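PDB 4H17: hydrolase, isochorismatase family from Pseudomonas putida KT2440, which is probably a hydrolase of the isochorismatase family with an alpha/beta fold, its natural substrate not established. Local coordinates for residues S37-L42 against G76-P81; M105-K110 against V141-D146; K113-L118 against K145-R150. All coordinates share one frame; numbering follows the deposited sequence. Where two conformers were deposited one is given.

Contact 1. Residues S37-L42 against G76-P81; sequences SGPLKL and GGRFDP. With EDO (1,2-ethanediol), chain G.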
# COMPACT_ATOMS: atom_id res chain seq x y z
N SER A 37 -2.86 -23.74 -3.40
CA SER A 37 -2.09 -24.73 -2.69
C SER A 37 -0.69 -24.18 -2.36
O SER A 37 -0.34 -23.11 -2.82
CB SER A 37 -1.99 -26.02 -3.52
OG SER A 37 -1.13 -25.82 -4.63
N GLY A 38 0.10 -24.92 -1.59
CA GLY A 38 1.46 -24.50 -1.20
C GLY A 38 1.53 -23.33 -0.20
O GLY A 38 0.54 -23.00 0.42
N PRO A 39 2.72 -22.72 -0.05
CA PRO A 39 2.93 -21.63 0.90
C PRO A 39 2.09 -20.40 0.58
O PRO A 39 1.82 -19.59 1.48
CB PRO A 39 4.44 -21.31 0.77
CG PRO A 39 4.84 -21.89 -0.52
CD PRO A 39 3.94 -23.05 -0.80
N LEU A 40 1.68 -20.23 -0.68
CA LEU A 40 0.86 -19.07 -1.06
C LEU A 40 -0.64 -19.42 -1.10
O LEU A 40 -1.43 -18.66 -1.59
CB LEU A 40 1.33 -18.43 -2.38
CG LEU A 40 2.74 -17.87 -2.32
CD1 LEU A 40 3.10 -17.45 -3.72
CD2 LEU A 40 2.81 -16.69 -1.34
N LYS A 41 -1.03 -20.56 -0.51
CA LYS A 41 -2.43 -20.91 -0.45
C LYS A 41 -3.15 -19.84 0.35
O LYS A 41 -2.75 -19.59 1.50
CB LYS A 41 -2.63 -22.26 0.24
CG LYS A 41 -4.06 -22.73 0.29
CD LYS A 41 -4.18 -23.99 1.15
CE LYS A 41 -5.63 -24.45 1.21
NZ LYS A 41 -5.75 -25.93 1.34
N LEU A 42 -4.22 -19.25 -0.21
CA LEU A 42 -4.90 -18.14 0.45
C LEU A 42 -6.05 -18.66 1.27
O LEU A 42 -6.51 -19.80 1.05
CB LEU A 42 -5.35 -17.04 -0.50
CG LEU A 42 -4.19 -16.52 -1.37
CD1 LEU A 42 -4.73 -15.44 -2.32
CD2 LEU A 42 -3.00 -15.96 -0.60
N GLY A 76 9.58 -22.82 -13.91
CA GLY A 76 9.99 -23.71 -12.81
C GLY A 76 9.83 -23.17 -11.41
O GLY A 76 10.20 -23.81 -10.45
N GLY A 77 9.24 -21.99 -11.30
CA GLY A 77 9.20 -21.26 -10.03
C GLY A 77 7.81 -20.85 -9.65
O GLY A 77 6.82 -21.47 -10.04
N ARG A 78 7.69 -19.80 -8.85
CA ARG A 78 6.41 -19.32 -8.44
C ARG A 78 5.63 -18.70 -9.62
O ARG A 78 6.22 -18.05 -10.48
CB ARG A 78 6.59 -18.32 -7.28
CG ARG A 78 7.19 -18.93 -6.00
CD ARG A 78 6.20 -19.86 -5.31
NE ARG A 78 6.86 -20.73 -4.34
CZ ARG A 78 6.34 -21.84 -3.82
NH1 ARG A 78 5.11 -22.26 -4.15
NH2 ARG A 78 7.04 -22.53 -2.96
N PHE A 79 4.32 -18.94 -9.66
CA PHE A 79 3.44 -18.53 -10.75
C PHE A 79 3.97 -19.01 -12.10
O PHE A 79 3.78 -18.35 -13.11
CB PHE A 79 3.24 -17.00 -10.78
CG PHE A 79 2.78 -16.41 -9.45
CD1 PHE A 79 3.67 -16.11 -8.43
CD2 PHE A 79 1.40 -16.24 -9.21
CE1 PHE A 79 3.23 -15.60 -7.22
CE2 PHE A 79 0.96 -15.72 -7.99
CZ PHE A 79 1.87 -15.43 -6.99
N ASP A 80 4.60 -20.19 -12.09
CA ASP A 80 5.23 -20.75 -13.27
C ASP A 80 4.33 -20.68 -14.53
O ASP A 80 3.32 -21.36 -14.59
CB ASP A 80 5.53 -22.19 -12.95
CG ASP A 80 6.27 -22.91 -14.03
OD1 ASP A 80 6.52 -22.35 -15.11
OD2 ASP A 80 6.56 -24.11 -13.79
N PRO A 81 4.75 -19.94 -15.57
CA PRO A 81 3.88 -19.80 -16.71
C PRO A 81 3.87 -21.02 -17.62
O PRO A 81 3.02 -21.11 -18.49
CB PRO A 81 4.42 -18.59 -17.40
CG PRO A 81 5.91 -18.63 -17.10
CD PRO A 81 5.96 -19.11 -15.68
C1 EDO G . 11.53 -18.35 -7.32
O1 EDO G . 11.48 -19.66 -7.93
C2 EDO G . 10.85 -17.35 -8.21
O2 EDO G . 9.45 -17.65 -8.34
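The Arg78 guanidinium carries the Pro39 ring over one face, and the Phe79 ring is met by a methyl group of Leu40. Pro39 CG lies 3.3 Å from Arg78 NH2, while Pro39 CD leans over the neighbouring nitrogen, 3.6 Å from Arg78 NH1, so the pyrrolidine covers both terminal nitrogens. The arginine chain reaches this position by a bend at its second torsion (chi2 -71°), which turns the guanidinium back toward the loop 37-42. Its NH1 forms a salt bridge with Glu34 OE2, and the other oxygen of that carboxylate accepts from the backbone N of Phe79. Leu40 CD1 lies obliquely to the phenyl ring, 4.0 Å from Phe79 CE1, the leucine and phenylalanine side chains lying at about a right angle. The same ring stacks with His71 and meets Tyr35 edge-to-face. Both loops turn here: a type I turn runs from Gly38 to Lys41, held by Lys41 N to Gly38 O at 3.0 Å, and a type II turn from Gly77 to Asp80 puts Arg78 and Phe79 at its two central positions. Arg78 N, at that turn, donates to O2 of a bound 1,2-ethanediol, probably from the crystallisation liquor, at 2.8 Å. With an alanine here the guanidinium is gone, which would probably leave Glu34 without its charged mate and the Pro39 ring without the flat group it lies on. Leu11 of the second subunit packs on Pro39, Leu40 and Arg78, and Met8 of that subunit on Phe79. The chemistry is thus divided: between the loops a methyl meets a phenyl ring and proline carbons cover one face of a charged guanidinium, while the charge itself is answered by Glu34, which probably fixes the rotation of the arginine head.

Contact 2. Residues M105-K110 against V141-D146; sequences MPNAFK and VRRAKD. With SO4 (sulfate ion), chain D; SO4 (sulfate ion), chain I.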
# COMPACT_ATOMS: atom_id res chain seq x y z
N MSE A 105 5.52 -6.48 -11.31
CA MSE A 105 5.51 -5.85 -10.01
C MSE A 105 4.18 -5.98 -9.36
O MSE A 105 3.15 -6.14 -10.06
CB MSE A 105 5.82 -4.34 -10.12
CG MSE A 105 7.02 -4.03 -10.96
SE MSE A 105 8.63 -4.92 -10.36
CE MSE A 105 8.64 -4.19 -8.59
N PRO A 106 4.11 -5.81 -8.02
CA PRO A 106 2.78 -5.70 -7.36
C PRO A 106 1.90 -4.60 -7.97
O PRO A 106 0.72 -4.81 -8.13
CB PRO A 106 3.14 -5.43 -5.89
CG PRO A 106 4.47 -6.08 -5.71
CD PRO A 106 5.20 -5.86 -7.02
N ASN A 107 2.50 -3.48 -8.36
CA ASN A 107 1.86 -2.44 -9.11
C ASN A 107 1.59 -2.91 -10.55
O ASN A 107 2.49 -2.98 -11.38
CB ASN A 107 2.78 -1.21 -9.13
CG ASN A 107 2.30 -0.12 -10.06
OD1 ASN A 107 1.14 -0.16 -10.55
ND2 ASN A 107 3.16 0.82 -10.34
N ALA A 108 0.30 -3.15 -10.86
CA ALA A 108 -0.07 -3.67 -12.16
C ALA A 108 0.07 -2.68 -13.32
O ALA A 108 -0.06 -3.09 -14.48
CB ALA A 108 -1.47 -4.28 -12.16
N PHE A 109 0.32 -1.40 -13.01
CA PHE A 109 0.64 -0.40 -14.07
C PHE A 109 2.05 -0.50 -14.62
O PHE A 109 2.30 -0.10 -15.77
CB PHE A 109 0.39 1.01 -13.54
CG PHE A 109 -1.06 1.31 -13.25
CD1 PHE A 109 -1.59 1.05 -12.00
CD2 PHE A 109 -1.89 1.86 -14.23
CE1 PHE A 109 -2.89 1.34 -11.72
CE2 PHE A 109 -3.23 2.10 -13.96
CZ PHE A 109 -3.71 1.87 -12.69
N LYS A 110 3.00 -0.94 -13.79
CA LYS A 110 4.42 -0.83 -14.12
C LYS A 110 4.79 -1.72 -15.30
O LYS A 110 4.70 -2.94 -15.21
CB LYS A 110 5.28 -1.14 -12.90
CG LYS A 110 6.79 -1.15 -13.12
CD LYS A 110 7.37 0.18 -13.59
CE LYS A 110 8.88 0.27 -13.33
NZ LYS A 110 9.45 1.64 -13.60
N VAL A 141 -4.32 -0.51 -6.40
CA VAL A 141 -5.37 0.43 -6.04
C VAL A 141 -4.71 1.74 -5.67
O VAL A 141 -5.17 2.81 -6.05
CB VAL A 141 -6.23 -0.13 -4.89
CG1 VAL A 141 -7.14 0.92 -4.27
CG2 VAL A 141 -7.08 -1.29 -5.42
N ARG A 142 -3.65 1.66 -4.89
CA ARG A 142 -2.94 2.90 -4.51
C ARG A 142 -2.43 3.65 -5.75
O ARG A 142 -2.61 4.86 -5.86
CB ARG A 142 -1.79 2.61 -3.55
CG ARG A 142 -2.23 2.07 -2.17
CD ARG A 142 -1.09 1.50 -1.37
NE ARG A 142 -1.50 0.87 -0.11
CZ ARG A 142 -1.51 1.49 1.08
NH1 ARG A 142 -1.10 2.73 1.20
NH2 ARG A 142 -1.90 0.82 2.17
N ARG A 143 -1.82 2.92 -6.68
CA ARG A 143 -1.30 3.54 -7.89
C ARG A 143 -2.41 4.19 -8.74
O ARG A 143 -2.22 5.25 -9.34
CB ARG A 143 -0.47 2.55 -8.70
CG ARG A 143 0.30 3.20 -9.85
CD ARG A 143 1.20 4.30 -9.38
NE ARG A 143 2.00 4.82 -10.48
CZ ARG A 143 2.48 6.06 -10.51
NH1 ARG A 143 2.26 6.87 -9.49
NH2 ARG A 143 3.21 6.49 -11.56
N ALA A 144 -3.54 3.53 -8.81
CA ALA A 144 -4.68 4.04 -9.54
C ALA A 144 -5.11 5.39 -8.99
O ALA A 144 -5.56 6.22 -9.78
CB ALA A 144 -5.84 3.06 -9.49
N LYS A 145 -5.06 5.58 -7.67
CA LYS A 145 -5.35 6.89 -7.07
C LYS A 145 -4.47 7.97 -7.71
O LYS A 145 -4.96 9.05 -8.02
CB LYS A 145 -5.15 6.89 -5.55
CG LYS A 145 -5.54 8.20 -4.84
CD LYS A 145 -5.14 8.15 -3.36
CE LYS A 145 -5.62 9.34 -2.54
NZ LYS A 145 -7.05 9.25 -2.14
N ASP A 146 -3.17 7.70 -7.90
CA ASP A 146 -2.26 8.66 -8.55
C ASP A 146 -2.68 9.11 -9.93
O ASP A 146 -2.40 10.24 -10.36
CB ASP A 146 -0.85 8.07 -8.64
CG ASP A 146 -0.14 7.99 -7.27
OD1 ASP A 146 -0.52 8.71 -6.32
OD2 ASP A 146 0.82 7.21 -7.15
S SO4 D . 3.86 3.21 -13.38
O1 SO4 D . 5.13 2.58 -12.99
O2 SO4 D . 2.91 2.89 -12.32
O3 SO4 D . 3.41 2.61 -14.65
O4 SO4 D . 4.04 4.70 -13.48
S SO4 I . 5.25 8.79 -9.63
O1 SO4 I . 5.55 8.27 -10.99
O2 SO4 I . 3.85 9.29 -9.57
O3 SO4 I . 6.07 10.04 -9.43
O4 SO4 I . 5.58 7.86 -8.53
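An anion site at the subunit interface is built where Asn107 and Phe109 of the loop 105-110 meet Arg143 of helix 133-146. A sulfate, probably from the crystallisation liquor, is gripped from both segments: its O2 accepts from Asn107 ND2 at 2.9 Å and from Arg143 NE at 2.8 Å, and its O4 from Arg143 NH2 at 2.8 Å. A second sulfate takes NH1 and NH2 of Arg143 at the edge between them, and on its other side, toward CD, Arg143 NH1 forms a salt bridge with Asp146 OD2 at 2.8 Å, meeting the anti side of the carboxylate. A bend at the second torsion of Arg143 (chi2 57°) carries the head to the sulfates and leaves the methylenes facing the loop. There Arg143 CG approaches Asn107 OD1 to 3.5 Å and Phe109 CD1 to 3.6 Å, with ring and guanidinium planes nearly perpendicular, at 88°. Farther round the ring, Phe109 CZ packs on Ala144 CB at 4.0 Å. The loop is shaped by an Asx turn: Phe109 N donates to Asn107 OD1 at 2.9 Å, approaching from above the carbonyl plane, 52° out of it. That bond probably fixes the amide's rotation, leaving ND2 to the sulfate and to Asp146 OD2 of the second subunit. Arg143 of the second subunit binds both sulfates as well, so each anion bridges the two chains and probably offsets the gathered positive charge. Around the site, Phe109 is packed against Leu114, His115 and Leu118 of helix 114-121, and Pro106 and Asn107 rest on Thr139 of helix 133-146, whose Val141 and Arg142 turn instead to helix 172-186.

Contact 3. Residues K113-L118 against K145-R150; sequences KLHETL and KDYGYR. With SO4 (sulfate ion), chain D.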
# COMPACT_ATOMS: atom_id res chain seq x y z
N LYS A 113 1.29 -0.97 -19.68
CA LYS A 113 0.33 -0.14 -20.43
C LYS A 113 -1.11 -0.20 -19.90
O LYS A 113 -2.09 0.18 -20.60
CB LYS A 113 0.38 -0.44 -21.92
CG LYS A 113 1.64 0.11 -22.56
CD LYS A 113 1.70 -0.10 -24.07
CE LYS A 113 2.76 0.81 -24.69
NZ LYS A 113 4.10 0.64 -24.07
N LEU A 114 -1.27 -0.69 -18.66
CA LEU A 114 -2.58 -0.64 -18.02
C LEU A 114 -3.17 0.77 -18.02
O LEU A 114 -4.37 0.94 -18.28
CB LEU A 114 -2.52 -1.22 -16.60
CG LEU A 114 -3.82 -1.17 -15.78
CD1 LEU A 114 -4.98 -1.89 -16.44
CD2 LEU A 114 -3.60 -1.71 -14.36
N HIS A 115 -2.34 1.77 -17.82
CA HIS A 115 -2.84 3.15 -17.86
C HIS A 115 -3.46 3.53 -19.23
O HIS A 115 -4.62 3.98 -19.29
CB HIS A 115 -1.76 4.13 -17.44
CG HIS A 115 -2.29 5.50 -17.23
ND1 HIS A 115 -1.56 6.64 -17.47
CD2 HIS A 115 -3.51 5.91 -16.80
CE1 HIS A 115 -2.31 7.70 -17.20
NE2 HIS A 115 -3.49 7.29 -16.79
N GLU A 116 -2.73 3.26 -20.31
CA GLU A 116 -3.16 3.55 -21.67
C GLU A 116 -4.47 2.81 -21.94
O GLU A 116 -5.40 3.37 -22.52
CB GLU A 116 -2.06 3.07 -22.65
CG GLU A 116 -2.25 3.27 -24.16
CD GLU A 116 -1.00 2.91 -24.97
OE1 GLU A 116 0.05 2.58 -24.36
OE2 GLU A 116 -1.05 2.97 -26.21
N THR A 117 -4.54 1.56 -21.49
CA THR A 117 -5.73 0.76 -21.65
C THR A 117 -6.93 1.38 -20.92
O THR A 117 -8.05 1.53 -21.49
CB THR A 117 -5.50 -0.66 -21.16
OG1 THR A 117 -4.49 -1.24 -22.01
CG2 THR A 117 -6.77 -1.48 -21.21
N LEU A 118 -6.75 1.73 -19.66
CA LEU A 118 -7.86 2.33 -18.92
C LEU A 118 -8.27 3.69 -19.51
O LEU A 118 -9.46 3.99 -19.53
CB LEU A 118 -7.52 2.45 -17.44
CG LEU A 118 -7.28 1.15 -16.69
CD1 LEU A 118 -6.91 1.48 -15.25
CD2 LEU A 118 -8.54 0.32 -16.78
N LYS A 145 -5.06 5.58 -7.67
CA LYS A 145 -5.35 6.89 -7.07
C LYS A 145 -4.47 7.97 -7.71
O LYS A 145 -4.96 9.05 -8.02
CB LYS A 145 -5.15 6.89 -5.55
CG LYS A 145 -5.54 8.20 -4.84
CD LYS A 145 -5.14 8.15 -3.36
CE LYS A 145 -5.62 9.34 -2.54
NZ LYS A 145 -7.05 9.25 -2.14
N ASP A 146 -3.17 7.70 -7.90
CA ASP A 146 -2.26 8.66 -8.55
C ASP A 146 -2.68 9.11 -9.93
O ASP A 146 -2.40 10.24 -10.36
CB ASP A 146 -0.85 8.07 -8.64
CG ASP A 146 -0.14 7.99 -7.27
OD1 ASP A 146 -0.52 8.71 -6.32
OD2 ASP A 146 0.82 7.21 -7.15
N TYR A 147 -3.36 8.21 -10.65
CA TYR A 147 -3.83 8.53 -12.02
C TYR A 147 -5.27 9.04 -12.03
O TYR A 147 -5.86 9.27 -13.08
CB TYR A 147 -3.71 7.28 -12.86
CG TYR A 147 -2.31 6.93 -13.23
CD1 TYR A 147 -1.53 7.84 -13.96
CD2 TYR A 147 -1.78 5.69 -12.94
CE1 TYR A 147 -0.26 7.54 -14.36
CE2 TYR A 147 -0.49 5.36 -13.35
CZ TYR A 147 0.26 6.29 -14.08
OH TYR A 147 1.56 6.03 -14.49
N GLY A 148 -5.82 9.25 -10.85
CA GLY A 148 -7.12 9.89 -10.73
C GLY A 148 -8.31 8.96 -10.88
O GLY A 148 -9.43 9.43 -10.97
N TYR A 149 -8.10 7.65 -10.85
CA TYR A 149 -9.20 6.74 -10.84
C TYR A 149 -9.91 6.63 -9.51
O TYR A 149 -9.32 6.86 -8.45
CB TYR A 149 -8.75 5.33 -11.27
CG TYR A 149 -8.25 5.37 -12.70
CD1 TYR A 149 -9.12 5.36 -13.76
CD2 TYR A 149 -6.89 5.42 -12.96
CE1 TYR A 149 -8.68 5.43 -15.08
CE2 TYR A 149 -6.44 5.48 -14.27
CZ TYR A 149 -7.31 5.50 -15.32
OH TYR A 149 -6.82 5.56 -16.61
N ARG A 150 -11.19 6.30 -9.59
CA ARG A 150 -12.02 6.04 -8.44
C ARG A 150 -12.16 4.54 -8.34
O ARG A 150 -12.75 3.92 -9.22
CB ARG A 150 -13.39 6.64 -8.64
CG ARG A 150 -13.45 8.15 -8.54
CD ARG A 150 -14.91 8.61 -8.58
NE ARG A 150 -15.57 8.35 -9.86
CZ ARG A 150 -15.53 9.17 -10.92
NH1 ARG A 150 -14.86 10.31 -10.87
NH2 ARG A 150 -16.17 8.84 -12.03
S SO4 D . 3.86 3.21 -13.38
O1 SO4 D . 5.13 2.58 -12.99
O2 SO4 D . 2.91 2.89 -12.32
O3 SO4 D . 3.41 2.61 -14.65
O4 SO4 D . 4.04 4.70 -13.48
O HOH W 1 -5.19 9.05 -15.84
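Aromatic packing joins the first turn of helix 114-121 to the C-terminal end of helix 133-146, with His115 stacked on Tyr147 and Leu118 set against Tyr149. The imidazole and phenol lie face to face, centroids 3.8 Å apart and planes 22° from parallel. The closest pair, His115 CE1 and Tyr147 CD1, is 3.3 Å apart and lies toward the rims of the rings. His115 CG is anti to the backbone N (chi1 -169°), which extends the imidazole from its helix across to the tyrosines. A water lying in the imidazole plane bridges the two segments, 2.6 Å from His115 NE2 and donating to Tyr147 O at 2.8 Å. Tyr149 comes to the imidazole by its hydroxyl: OH is 3.3 Å from His115 CD2, near the ring plane, and equally close to Leu118 CB. Leu118 CD1 lies over the tyrosine face in a CH-pi contact, 4.2 Å from the Tyr149 centroid and 18° off the ring normal. Tyr147 OH, at the outer end of the stack, donates to a sulfate O4 at 3.0 Å. Gly148, with positive phi, is the C-prime residue of a Schellman motif that ends helix 133-146, with Tyr149 N returning to Ala144 O. Phe109 also meets the Tyr147 ring. Beneath, Leu118 rests on Ile67 of strand 66-71, and both it and Tyr149 on Leu126 of strand 125-131, while Arg150 begins the neighbouring strand 150-159.

In the fold
From the N terminus, contact 1 comes first: it brings the loop after strand 24-29 together with the loop after strand 66-71, closing a span that holds helix 45-61. Contact 2 opens only after this span has ended, joining the loop behind edge strand 99-103 to helix 133-146. Contact 3 opens inside the span of contact 2 and closes just past its end, at 145-150, so the two cross, sharing Lys145 and Asp146, touching each other and meeting one sulfate. Together they bind the loop 105-110 and helix 114-121 to helix 133-146. Contact 1 stands apart, its centre about 22 Å from that of contact 2, though all three reach the second subunit.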